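Local coordinates for protein L-lactate dehydrogenase (PDB 4UUL) that probably catalyses NAD-dependent interconversion of 2-oxo and 2-hydroxy acids, pyruvate with lactate and oxaloacetate with malate, as an enzyme of the lactate/malate dehydrogenase superfamily, at residues L8-G14 with H38-I42; Q15-L20 with S240-T245; I80-V86 with V123-G129; L154-N160 with P244-Q250. The protein carries 1 engineered substitution. All coordinates share one frame. Where two conformers were deposited one is given. Numbering follows the deposited sequence.

Contact 1. Residues L8-G14 with H38-I42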
loop_
_atom_site.group_PDB
_atom_site.type_symbol
_atom_site.label_atom_id
_atom_site.label_comp_id
_atom_site.label_asym_id
_atom_site.label_seq_id
_atom_site.Cartn_x
_atom_site.Cartn_y
_atom_site.Cartn_z
ATOM N N LEU B 8 5.261 -13.041 9.664
ATOM C CA LEU B 8 5.303 -13.917 8.495
ATOM C C LEU B 8 4.204 -13.525 7.499
ATOM O O LEU B 8 3.056 -13.301 7.868
ATOM C CB LEU B 8 5.079 -15.367 8.913
ATOM C CG LEU B 8 4.828 -16.371 7.795
ATOM C CD1 LEU B 8 6.013 -16.493 6.824
ATOM C CD2 LEU B 8 4.474 -17.719 8.358
ATOM N N ILE B 9 4.566 -13.484 6.219
ATOM C CA ILE B 9 3.628 -13.412 5.107
ATOM C C ILE B 9 3.928 -14.571 4.169
ATOM O O ILE B 9 5.044 -14.692 3.694
ATOM C CB ILE B 9 3.740 -12.075 4.323
ATOM C CG1 ILE B 9 3.546 -10.881 5.270
ATOM C CG2 ILE B 9 2.752 -12.061 3.177
ATOM C CD1 ILE B 9 3.948 -9.549 4.617
ATOM N N THR B 10 2.957 -15.476 3.988
ATOM C CA THR B 10 3.097 -16.544 3.022
ATOM C C THR B 10 2.619 -16.091 1.665
ATOM O O THR B 10 1.906 -15.098 1.547
ATOM C CB THR B 10 2.344 -17.834 3.455
ATOM O OG1 THR B 10 0.959 -17.547 3.389
ATOM C CG2 THR B 10 2.799 -18.261 4.818
ATOM N N GLY B 11 3.008 -16.789 0.596
ATOM C CA GLY B 11 2.679 -16.284 -0.744
ATOM C C GLY B 11 3.229 -14.892 -0.991
ATOM O O GLY B 11 2.626 -14.077 -1.689
ATOM N N ALA B 12 4.385 -14.603 -0.393
ATOM C CA ALA B 12 4.838 -13.222 -0.285
ATOM C C ALA B 12 5.126 -12.547 -1.599
ATOM O O ALA B 12 5.139 -11.334 -1.631
ATOM C CB ALA B 12 6.014 -13.113 0.664
ATOM N N ALA B 13 5.383 -13.319 -2.644
ATOM C CA ALA B 13 5.687 -12.754 -3.952
ATOM C C ALA B 13 4.469 -12.292 -4.735
ATOM O O ALA B 13 4.588 -11.661 -5.770
ATOM C CB ALA B 13 6.474 -13.744 -4.764
ATOM N N GLY B 14 3.283 -12.614 -4.258
ATOM C CA GLY B 14 2.093 -12.218 -4.966
ATOM C C GLY B 14 1.712 -10.789 -4.722
ATOM O O GLY B 14 2.378 -10.055 -3.968
ATOM N N HIS B 38 9.279 -12.058 7.674
ATOM C CA HIS B 38 9.571 -13.396 7.131
ATOM C C HIS B 38 8.677 -13.565 5.911
ATOM O O HIS B 38 7.452 -13.488 6.022
ATOM C CB HIS B 38 9.267 -14.459 8.154
ATOM C CG HIS B 38 10.095 -14.385 9.393
ATOM N ND1 HIS B 38 10.921 -15.411 9.790
ATOM C CD2 HIS B 38 10.182 -13.450 10.372
ATOM C CE1 HIS B 38 11.498 -15.099 10.939
ATOM N NE2 HIS B 38 11.089 -13.903 11.305
ATOM N N LEU B 39 9.303 -13.706 4.740
ATOM C CA LEU B 39 8.609 -13.669 3.460
ATOM C C LEU B 39 8.785 -15.013 2.783
ATOM O O LEU B 39 9.882 -15.350 2.313
ATOM C CB LEU B 39 9.171 -12.529 2.603
ATOM C CG LEU B 39 9.102 -11.159 3.267
ATOM C CD1 LEU B 39 9.875 -10.145 2.474
ATOM C CD2 LEU B 39 7.664 -10.686 3.358
ATOM N N LEU B 40 7.720 -15.832 2.776
ATOM C CA LEU B 40 7.770 -17.193 2.294
ATOM C C LEU B 40 7.080 -17.331 0.961
ATOM O O LEU B 40 5.971 -16.825 0.767
ATOM C CB LEU B 40 7.116 -18.138 3.310
ATOM C CG LEU B 40 7.008 -19.615 2.956
ATOM C CD1 LEU B 40 8.384 -20.262 2.834
ATOM C CD2 LEU B 40 6.126 -20.377 3.962
ATOM N N ASP B 41 7.733 -18.033 0.029
ATOM C CA ASP B 41 7.080 -18.416 -1.225
ATOM C C ASP B 41 7.790 -19.654 -1.783
ATOM O O ASP B 41 8.612 -20.236 -1.091
ATOM C CB ASP B 41 6.965 -17.229 -2.203
ATOM C CG ASP B 41 5.699 -17.241 -3.038
ATOM O OD1 ASP B 41 5.292 -18.331 -3.482
ATOM O OD2 ASP B 41 5.091 -16.152 -3.212
ATOM N N ILE B 42 7.402 -20.075 -2.973
ATOM C CA ILE B 42 7.929 -21.280 -3.560
ATOM C C ILE B 42 9.063 -20.949 -4.524
ATOM O O ILE B 42 9.187 -19.815 -4.984
ATOM C CB ILE B 42 6.850 -22.063 -4.280
ATOM C CG1 ILE B 42 6.167 -21.218 -5.348
ATOM C CG2 ILE B 42 5.849 -22.637 -3.262
ATOM C CD1 ILE B 42 5.292 -22.092 -6.297
#
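Two neighbouring parallel strands of the NAD-binding domain, and the loops that leave their C-terminal ends, meet here in a buried contact. The strand axes run 12° apart and 4.9 Å from each other at closest. Hydrogen bonds from Ile9 N to His38 O (2.9 Å) and from Leu40 N to Ile9 O (3.1 Å) join the strands; beyond, where the chain begins to turn, Ala12 N donates to Leu40 O at 3.0 Å. Leu8 CD1 lies 4.0 Å from Leu40 CB on the face covered by helix 73-77. On the other, Ile9 CD1, under helix 15-25, meets Leu39 CD2 at 4.1 Å, and Ala12 CB packs 3.8 Å from Leu39 CB beneath helix 46-57. Branched aliphatic residues suit such a sandwiched sheet. A type I turn follows from Gly11 to Gly14, closed by Gly14 N to Gly11 O at 3.0 Å; Gly11 has a positive phi of 58°, which glycine adopts easily. Asp41 OD2 accepts from Ala13 N of this turn at 2.9 Å, and Asp41 OD1 takes Ile42 N at 2.8 Å. Asp41 binds NADH, and a glycine-rich turn with an acidic residue just past the second strand is the beta-alpha-beta signature of the dinucleotide-binding Rossmann fold.

Contact 2. Residues Q15-L20 with S240-T245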
loop_
_atom_site.group_PDB
_atom_site.type_symbol
_atom_site.label_atom_id
_atom_site.label_comp_id
_atom_site.label_asym_id
_atom_site.label_seq_id
_atom_site.Cartn_x
_atom_site.Cartn_y
_atom_site.Cartn_z
ATOM N N GLN B 15 0.597 -10.370 -5.309
ATOM C CA GLN B 15 0.208 -8.962 -5.180
ATOM C C GLN B 15 -0.161 -8.565 -3.747
ATOM O O GLN B 15 0.165 -7.473 -3.310
ATOM C CB GLN B 15 -0.910 -8.605 -6.126
ATOM C CG GLN B 15 -1.119 -7.106 -6.155
ATOM C CD GLN B 15 0.166 -6.317 -6.403
ATOM O OE1 GLN B 15 0.541 -5.480 -5.603
ATOM N NE2 GLN B 15 0.848 -6.605 -7.510
ATOM N N ILE B 16 -0.903 -9.436 -3.036
ATOM C CA ILE B 16 -1.220 -9.122 -1.664
ATOM C C ILE B 16 0.084 -8.992 -0.867
ATOM O O ILE B 16 0.297 -8.015 -0.118
ATOM C CB ILE B 16 -2.180 -10.139 -1.065
ATOM C CG1 ILE B 16 -3.572 -9.976 -1.717
ATOM C CG2 ILE B 16 -2.228 -9.977 0.422
ATOM C CD1 ILE B 16 -4.561 -11.107 -1.396
ATOM N N GLY B 17 0.987 -9.944 -1.031
ATOM C CA GLY B 17 2.217 -9.886 -0.282
ATOM C C GLY B 17 3.030 -8.630 -0.518
ATOM O O GLY B 17 3.664 -8.077 0.391
ATOM N N TYR B 18 3.037 -8.225 -1.773
ATOM C CA TYR B 18 3.773 -7.033 -2.202
ATOM C C TYR B 18 3.261 -5.825 -1.402
ATOM O O TYR B 18 4.051 -5.022 -0.852
ATOM C CB TYR B 18 3.552 -6.829 -3.680
ATOM C CG TYR B 18 4.260 -5.651 -4.314
ATOM C CD1 TYR B 18 5.625 -5.663 -4.537
ATOM C CD2 TYR B 18 3.569 -4.576 -4.742
ATOM C CE1 TYR B 18 6.284 -4.602 -5.158
ATOM C CE2 TYR B 18 4.188 -3.537 -5.379
ATOM C CZ TYR B 18 5.535 -3.551 -5.582
ATOM O OH TYR B 18 6.083 -2.516 -6.261
ATOM N N ILE B 19 1.946 -5.622 -1.400
ATOM C CA ILE B 19 1.374 -4.458 -0.756
ATOM C C ILE B 19 1.478 -4.587 0.783
ATOM O O ILE B 19 1.766 -3.624 1.489
ATOM C CB ILE B 19 -0.090 -4.174 -1.220
ATOM C CG1 ILE B 19 -0.145 -3.990 -2.728
ATOM C CG2 ILE B 19 -0.674 -3.007 -0.477
ATOM C CD1 ILE B 19 -1.512 -3.968 -3.316
ATOM N N LEU B 20 1.082 -5.756 1.275
ATOM C CA LEU B 20 1.096 -5.991 2.702
ATOM C C LEU B 20 2.461 -5.777 3.341
ATOM O O LEU B 20 2.575 -5.180 4.410
ATOM C CB LEU B 20 0.584 -7.406 2.931
ATOM C CG LEU B 20 0.370 -7.928 4.308
ATOM C CD1 LEU B 20 -0.645 -7.072 5.090
ATOM C CD2 LEU B 20 -0.089 -9.415 4.222
ATOM N N SER B 240 -8.771 -9.026 -6.531
ATOM C CA SER B 240 -8.484 -7.918 -5.643
ATOM C C SER B 240 -7.194 -8.173 -4.859
ATOM O O SER B 240 -6.796 -9.316 -4.609
ATOM C CB SER B 240 -9.671 -7.665 -4.710
ATOM O OG SER B 240 -10.824 -7.210 -5.424
ATOM N N ALA B 241 -6.539 -7.085 -4.502
ATOM C CA ALA B 241 -5.283 -7.148 -3.758
ATOM C C ALA B 241 -5.211 -6.069 -2.670
ATOM O O ALA B 241 -5.018 -6.360 -1.494
ATOM C CB ALA B 241 -4.105 -7.102 -4.686
ATOM N N ALA B 242 -5.364 -4.797 -3.047
ATOM C CA ALA B 242 -5.336 -3.738 -2.072
ATOM C C ALA B 242 -6.446 -3.851 -1.050
ATOM O O ALA B 242 -6.199 -3.612 0.126
ATOM C CB ALA B 242 -5.380 -2.388 -2.737
ATOM N N SER B 243 -7.660 -4.217 -1.461
ATOM C CA SER B 243 -8.774 -4.290 -0.520
ATOM C C SER B 243 -8.658 -5.443 0.496
ATOM O O SER B 243 -8.899 -5.208 1.675
ATOM C CB SER B 243 -10.147 -4.187 -1.206
ATOM O OG SER B 243 -10.301 -5.223 -2.128
ATOM N N PRO B 244 -8.280 -6.669 0.072
ATOM C CA PRO B 244 -8.043 -7.688 1.125
ATOM C C PRO B 244 -6.865 -7.325 2.005
ATOM O O PRO B 244 -6.886 -7.646 3.187
ATOM C CB PRO B 244 -7.823 -8.983 0.344
ATOM C CG PRO B 244 -7.511 -8.569 -1.053
ATOM C CD PRO B 244 -8.249 -7.270 -1.272
ATOM N N THR B 245 -5.859 -6.639 1.461
ATOM C CA THR B 245 -4.721 -6.251 2.277
ATOM C C THR B 245 -5.160 -5.269 3.359
ATOM O O THR B 245 -4.779 -5.383 4.527
ATOM C CB THR B 245 -3.612 -5.635 1.417
ATOM O OG1 THR B 245 -3.085 -6.605 0.499
ATOM C CG2 THR B 245 -2.475 -5.151 2.275
#
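Helix 15-25 comes alongside the start of helix 242-257: CA of Ile16 is 5.0 Å from CA of Ala241, and CA of Leu20 is 5.8 Å from CA of Thr245. Ala241, the N-cap residue, is small enough to permit this closeness; its CB lies 3.3 Å from Gln15 CG and 4.3 Å from Ile19 CD1. Ile16 extends along residues 240-245, placing CD1 3.9 Å from Pro244 CG and CG2 3.5 Å from Thr245 OG1. One turn on, Ile19 CG2 touches Thr245 CG2 at 3.9 Å, and Thr245 CG2 also lies 3.7 Å from Leu20 CA. Threonine suits this spot: its OG1 donates to Ala241 O of its own segment at 2.8 Å while its methyl packs outward. The contact lies at the dimer interface: Tyr18 OH bonds Ala242 N of the second subunit, and Ala241 N bonds Glu55 of the second subunit. Mainly apolar, it joins the helix whose Gln15 and Ile16 bind NADH to the C-terminal domain by shape rather than polar pairing.

Contact 3. Residues I80-V86 with V123-G129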
loop_
_atom_site.group_PDB
_atom_site.type_symbol
_atom_site.label_atom_id
_atom_site.label_comp_id
_atom_site.label_asym_id
_atom_site.label_seq_id
_atom_site.Cartn_x
_atom_site.Cartn_y
_atom_site.Cartn_z
ATOM N N ILE B 80 8.147 -16.450 15.107
ATOM C CA ILE B 80 7.242 -15.399 14.668
ATOM C C ILE B 80 6.230 -15.000 15.737
ATOM O O ILE B 80 5.780 -15.841 16.513
ATOM C CB ILE B 80 6.578 -15.713 13.314
ATOM C CG1 ILE B 80 5.716 -16.983 13.397
ATOM C CG2 ILE B 80 7.655 -15.796 12.227
ATOM C CD1 ILE B 80 4.826 -17.146 12.205
ATOM N N ASP B 81 5.840 -13.722 15.723
ATOM C CA ASP B 81 4.800 -13.141 16.578
ATOM C C ASP B 81 3.402 -13.145 15.924
ATOM O O ASP B 81 2.392 -13.235 16.590
ATOM C CB ASP B 81 5.160 -11.699 16.911
ATOM C CG ASP B 81 6.403 -11.620 17.778
ATOM O OD1 ASP B 81 6.319 -11.960 18.969
ATOM O OD2 ASP B 81 7.445 -11.230 17.257
ATOM N N CYS B 82 3.367 -13.013 14.614
ATOM C CA CYS B 82 2.099 -13.105 13.887
ATOM C C CYS B 82 2.326 -13.594 12.442
ATOM O O CYS B 82 3.465 -13.572 11.949
ATOM C CB CYS B 82 1.250 -11.824 13.955
ATOM S SG CYS B 82 1.933 -10.443 13.036
ATOM N N ALA B 83 1.253 -14.055 11.798
ATOM C CA ALA B 83 1.337 -14.581 10.480
ATOM C C ALA B 83 0.118 -14.218 9.690
ATOM O O ALA B 83 -1.024 -14.295 10.153
ATOM C CB ALA B 83 1.431 -16.120 10.530
ATOM N N PHE B 84 0.368 -13.848 8.433
ATOM C CA PHE B 84 -0.657 -13.623 7.417
ATOM C C PHE B 84 -0.555 -14.802 6.442
ATOM O O PHE B 84 0.363 -14.855 5.606
ATOM C CB PHE B 84 -0.414 -12.304 6.705
ATOM C CG PHE B 84 -0.586 -11.096 7.583
ATOM C CD1 PHE B 84 0.455 -10.620 8.375
ATOM C CD2 PHE B 84 -1.799 -10.428 7.609
ATOM C CE1 PHE B 84 0.292 -9.514 9.158
ATOM C CE2 PHE B 84 -1.934 -9.282 8.416
ATOM C CZ PHE B 84 -0.878 -8.845 9.173
ATOM N N LEU B 85 -1.496 -15.753 6.584
ATOM C CA LEU B 85 -1.472 -16.970 5.742
ATOM C C LEU B 85 -2.281 -16.661 4.490
ATOM O O LEU B 85 -3.492 -16.953 4.389
ATOM C CB LEU B 85 -1.999 -18.175 6.499
ATOM C CG LEU B 85 -1.205 -18.586 7.705
ATOM C CD1 LEU B 85 -1.741 -19.868 8.257
ATOM C CD2 LEU B 85 0.301 -18.666 7.536
ATOM N N VAL B 86 -1.600 -16.061 3.522
ATOM C CA VAL B 86 -2.208 -15.617 2.272
ATOM C C VAL B 86 -2.221 -16.729 1.240
ATOM O O VAL B 86 -3.192 -16.907 0.505
ATOM C CB VAL B 86 -1.400 -14.426 1.697
ATOM C CG1 VAL B 86 -1.872 -14.017 0.324
ATOM C CG2 VAL B 86 -1.506 -13.266 2.696
ATOM N N VAL B 123 1.910 -16.700 19.034
ATOM C CA VAL B 123 1.677 -16.280 17.649
ATOM C C VAL B 123 0.193 -16.037 17.349
ATOM O O VAL B 123 -0.664 -16.833 17.733
ATOM C CB VAL B 123 2.280 -17.319 16.624
ATOM C CG1 VAL B 123 1.573 -18.677 16.733
ATOM C CG2 VAL B 123 2.306 -16.818 15.179
ATOM N N LYS B 124 -0.099 -14.987 16.599
ATOM C CA LYS B 124 -1.432 -14.727 16.103
ATOM C C LYS B 124 -1.460 -15.008 14.588
ATOM O O LYS B 124 -0.818 -14.309 13.790
ATOM C CB LYS B 124 -1.868 -13.277 16.428
ATOM C CG LYS B 124 -2.036 -13.086 17.933
ATOM C CD LYS B 124 -2.544 -11.765 18.399
ATOM C CE LYS B 124 -3.040 -11.918 19.839
ATOM N NZ LYS B 124 -3.657 -10.745 20.320
ATOM N N VAL B 125 -2.232 -16.008 14.216
ATOM C CA VAL B 125 -2.281 -16.543 12.882
ATOM C C VAL B 125 -3.610 -16.127 12.248
ATOM O O VAL B 125 -4.675 -16.543 12.675
ATOM C CB VAL B 125 -2.199 -18.085 12.889
ATOM C CG1 VAL B 125 -2.206 -18.645 11.484
ATOM C CG2 VAL B 125 -0.996 -18.535 13.677
ATOM N N LEU B 126 -3.512 -15.288 11.217
ATOM C CA LEU B 126 -4.639 -14.828 10.434
ATOM C C LEU B 126 -4.668 -15.561 9.098
ATOM O O LEU B 126 -3.777 -15.397 8.262
ATOM C CB LEU B 126 -4.537 -13.338 10.201
ATOM C CG LEU B 126 -5.630 -12.731 9.321
ATOM C CD1 LEU B 126 -7.042 -13.057 9.828
ATOM C CD2 LEU B 126 -5.451 -11.229 9.210
ATOM N N VAL B 127 -5.696 -16.367 8.901
ATOM C CA VAL B 127 -5.845 -17.164 7.687
ATOM C C VAL B 127 -6.675 -16.406 6.675
ATOM O O VAL B 127 -7.811 -15.989 6.935
ATOM C CB VAL B 127 -6.487 -18.523 8.013
ATOM C CG1 VAL B 127 -6.570 -19.360 6.764
ATOM C CG2 VAL B 127 -5.699 -19.202 9.103
ATOM N N ILE B 128 -6.076 -16.194 5.498
ATOM C CA ILE B 128 -6.653 -15.421 4.427
ATOM C C ILE B 128 -6.925 -16.268 3.207
ATOM O O ILE B 128 -8.002 -16.153 2.600
ATOM C CB ILE B 128 -5.743 -14.249 4.079
ATOM C CG1 ILE B 128 -5.602 -13.334 5.321
ATOM C CG2 ILE B 128 -6.248 -13.461 2.876
ATOM C CD1 ILE B 128 -4.450 -12.407 5.309
ATOM N N GLY B 129 -6.002 -17.131 2.843
ATOM C CA GLY B 129 -6.173 -17.978 1.657
ATOM C C GLY B 129 -7.417 -18.851 1.763
ATOM O O GLY B 129 -7.711 -19.415 2.795
#
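This contact belongs to a Rossmann beta-alpha-beta unit, in which strands 82-85 and 124-127 lie side by side and parallel, connected through helix 97-118. Their axes are 4.6 Å apart at closest and inclined by 11°. The ladder alternates regularly: Lys124 N to Asp81 O (3.0 Å), Ala83 N to Lys124 O (2.9 Å), Leu126 N to Ala83 O (2.9 Å) and Leu85 N to Leu126 O (2.9 Å). Ala83, Leu85, Val125 and Val127 make one face aliphatic; Cys82, Phe84, Lys124 and Leu126 make the other. On the first, facing helix 97-118, Leu85 CD1 packs 3.5 Å from Val125 CG1 and 4.1 Å from Val127 CG2. On the second, under helix 242-257, Phe84 CD2 lies 4.1 Å from Leu126 CD2 and, at the ring edge, 4.0 Å from Ile128 CD1. Lys124 turns its ammonium away to the carbonyls of Trp255 and Gly295. Just past the strand ends lies the cofactor site, to which Ile128 contributes. A CB on Gly129 would clash with Val86 O. Leu85, the central residue of an inverse gamma turn, offers its O to Ile128 N at 2.9 Å and Gly129 N at 3.0 Å.

Contact 4. Residues L154-N160 with P244-Q250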
loop_
_atom_site.group_PDB
_atom_site.type_symbol
_atom_site.label_atom_id
_atom_site.label_comp_id
_atom_site.label_asym_id
_atom_site.label_seq_id
_atom_site.Cartn_x
_atom_site.Cartn_y
_atom_site.Cartn_z
ATOM N N LEU B 154 -10.157 -14.247 8.073
ATOM C CA LEU B 154 -10.509 -12.913 7.641
ATOM C C LEU B 154 -11.899 -12.811 7.020
ATOM O O LEU B 154 -12.084 -13.258 5.896
ATOM C CB LEU B 154 -9.460 -12.424 6.615
ATOM C CG LEU B 154 -9.606 -10.976 6.206
ATOM C CD1 LEU B 154 -9.381 -10.044 7.372
ATOM C CD2 LEU B 154 -8.665 -10.621 5.104
ATOM N N SER B 155 -12.798 -12.109 7.676
ATOM C CA SER B 155 -14.116 -11.780 7.124
ATOM C C SER B 155 -14.294 -10.251 6.979
ATOM O O SER B 155 -15.304 -9.826 6.430
ATOM C CB SER B 155 -15.230 -12.452 7.931
ATOM O OG SER B 155 -15.103 -12.097 9.244
ATOM N N MET B 156 -13.256 -9.466 7.296
ATOM C CA MET B 156 -13.445 -8.005 7.216
ATOM C C MET B 156 -13.552 -7.423 5.802
ATOM O O MET B 156 -14.094 -6.343 5.649
ATOM C CB MET B 156 -12.340 -7.248 7.976
ATOM C CG MET B 156 -12.669 -7.093 9.452
ATOM S SD MET B 156 -14.155 -6.169 9.821
ATOM C CE MET B 156 -13.753 -4.630 8.993
ATOM N N LEU B 157 -13.041 -8.105 4.781
ATOM C CA LEU B 157 -13.257 -7.622 3.437
ATOM C C LEU B 157 -14.742 -7.580 3.129
ATOM O O LEU B 157 -15.242 -6.596 2.552
ATOM C CB LEU B 157 -12.525 -8.455 2.394
ATOM C CG LEU B 157 -12.701 -8.105 0.928
ATOM C CD1 LEU B 157 -12.362 -6.627 0.641
ATOM C CD2 LEU B 157 -11.921 -9.036 0.059
ATOM N N ASP B 158 -15.445 -8.647 3.469
ATOM C CA ASP B 158 -16.871 -8.681 3.213
ATOM C C ASP B 158 -17.641 -7.665 4.051
ATOM O O ASP B 158 -18.585 -7.024 3.566
ATOM C CB ASP B 158 -17.396 -10.075 3.487
ATOM C CG ASP B 158 -16.550 -11.101 2.831
ATOM O OD1 ASP B 158 -15.467 -11.513 3.397
ATOM O OD2 ASP B 158 -17.001 -11.503 1.743
ATOM N N GLN B 159 -17.207 -7.474 5.294
ATOM C CA GLN B 159 -17.820 -6.447 6.111
ATOM C C GLN B 159 -17.635 -5.061 5.492
ATOM O O GLN B 159 -18.576 -4.277 5.414
ATOM C CB GLN B 159 -17.279 -6.467 7.553
ATOM C CG GLN B 159 -17.883 -5.356 8.369
ATOM C CD GLN B 159 -17.550 -5.410 9.842
ATOM O OE1 GLN B 159 -17.772 -6.447 10.464
ATOM N NE2 GLN B 159 -17.155 -4.306 10.431
ATOM N N ASN B 160 -16.421 -4.745 5.071
ATOM C CA ASN B 160 -16.123 -3.455 4.465
ATOM C C ASN B 160 -16.946 -3.259 3.201
ATOM O O ASN B 160 -17.486 -2.157 2.980
ATOM C CB ASN B 160 -14.619 -3.271 4.230
ATOM C CG ASN B 160 -13.874 -3.037 5.514
ATOM O OD1 ASN B 160 -14.428 -2.548 6.499
ATOM N ND2 ASN B 160 -12.597 -3.331 5.497
ATOM N N PRO B 244 -8.280 -6.669 0.072
ATOM C CA PRO B 244 -8.043 -7.688 1.125
ATOM C C PRO B 244 -6.865 -7.325 2.005
ATOM O O PRO B 244 -6.886 -7.646 3.187
ATOM C CB PRO B 244 -7.823 -8.983 0.344
ATOM C CG PRO B 244 -7.511 -8.569 -1.053
ATOM C CD PRO B 244 -8.249 -7.270 -1.272
ATOM N N THR B 245 -5.859 -6.639 1.461
ATOM C CA THR B 245 -4.721 -6.251 2.277
ATOM C C THR B 245 -5.160 -5.269 3.359
ATOM O O THR B 245 -4.779 -5.383 4.527
ATOM C CB THR B 245 -3.612 -5.635 1.417
ATOM O OG1 THR B 245 -3.085 -6.605 0.499
ATOM C CG2 THR B 245 -2.475 -5.151 2.275
ATOM N N LYS B 246 -5.973 -4.279 2.975
ATOM C CA LYS B 246 -6.496 -3.277 3.896
ATOM C C LYS B 246 -7.244 -3.999 5.033
ATOM O O LYS B 246 -7.071 -3.707 6.207
ATOM C CB LYS B 246 -7.362 -2.285 3.151
ATOM C CG LYS B 246 -7.890 -1.113 3.989
ATOM C CD LYS B 246 -9.141 -1.375 4.773
ATOM C CE LYS B 246 -9.522 -0.137 5.589
ATOM N NZ LYS B 246 -10.813 -0.312 6.288
ATOM N N ALA B 247 -8.135 -4.925 4.679
ATOM C CA ALA B 247 -8.899 -5.668 5.663
ATOM C C ALA B 247 -7.996 -6.525 6.562
ATOM O O ALA B 247 -8.248 -6.641 7.752
ATOM C CB ALA B 247 -9.913 -6.567 4.955
ATOM N N ALA B 248 -6.970 -7.151 5.976
ATOM C CA ALA B 248 -6.055 -7.980 6.732
ATOM C C ALA B 248 -5.303 -7.209 7.803
ATOM O O ALA B 248 -5.189 -7.645 8.956
ATOM C CB ALA B 248 -5.112 -8.721 5.830
ATOM N N ILE B 249 -4.726 -6.097 7.415
ATOM C CA ILE B 249 -4.046 -5.228 8.370
ATOM C C ILE B 249 -5.001 -4.757 9.439
ATOM O O ILE B 249 -4.674 -4.802 10.624
ATOM C CB ILE B 249 -3.358 -4.051 7.668
ATOM C CG1 ILE B 249 -2.189 -4.608 6.830
ATOM C CG2 ILE B 249 -2.865 -2.974 8.666
ATOM C CD1 ILE B 249 -1.589 -3.601 5.927
ATOM N N GLN B 250 -6.187 -4.332 9.025
ATOM C CA GLN B 250 -7.207 -3.857 9.951
ATOM C C GLN B 250 -7.548 -4.932 11.015
ATOM O O GLN B 250 -7.581 -4.679 12.222
ATOM C CB GLN B 250 -8.455 -3.497 9.156
ATOM C CG GLN B 250 -9.609 -2.993 9.997
ATOM C CD GLN B 250 -10.702 -2.401 9.159
ATOM O OE1 GLN B 250 -10.802 -2.657 7.937
ATOM N NE2 GLN B 250 -11.545 -1.608 9.783
HETATM O O HOH W 1 -13.322 -0.383 7.845
#
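Helix-helix packing within the alpha/beta C-terminal domain of the LDH/MDH fold brings the start of helix 156-170, with the residues leading into it, against helix 242-257. The short axes cross at 112° and approach to 8.8 Å, a close spacing that depends on a small residue at the crossing. The apolar part centres on Ala247. Ala247 CB lies 3.5 Å from Leu157 N, 3.9 Å from Met156 CB and 4.1 Å from Leu157 CB; a larger side chain would push the helices apart. Leu157 CD2 adds a contact with Pro244 CB at 4.1 Å. Leu154, ahead of the helix, bends over the same surface, its CD1 3.6 Å from Ala247 O and its CD2 4.1 Å from Ala248 CB. Leu154 binds NADH, so this packing borders the cofactor site; on the far side of the helix, Asp158 hydrogen-bonds His186, the predicted proton acceptor. The polar part gathers at Gln250, whose amide can both accept and donate. Asn160 ND2 donates to Gln250 OE1 at 3.1 Å. Lys246 NZ, whose strongest partner is the carbonyl of Cys59 of the second subunit, also donates to Gln250 OE1 at 2.9 Å, which brings the dimer interface to this edge. A water completes the link between the two amides: it donates to Asn160 OD1 at 2.8 Å and accepts from Gln250 NE2 at 2.9 Å.

How the contacts relate
From the N terminus, contact 1 closes the first beta-alpha-beta loop, across helix 15-25. That helix opens contact 2, which stays open until residues 240-245, so contacts 1 and 2 cross. Contact 3 closes a second beta-alpha-beta loop nested inside the long loop of contact 2, and strands 5-10 and 82-85 are neighbours in the sheet, joining contacts 1 and 3. Contact 4 opens after contact 3 has closed, bonded to it through Leu154 and Val127, and crosses contact 2, with which it shares Pro244 and Thr245. Contacts 1 and 3 thus build the nucleotide-binding sheet, contact 2 fastens its first helix to helix 242-257, and contact 4 packs that helix against helix 156-170 within the C-terminal domain.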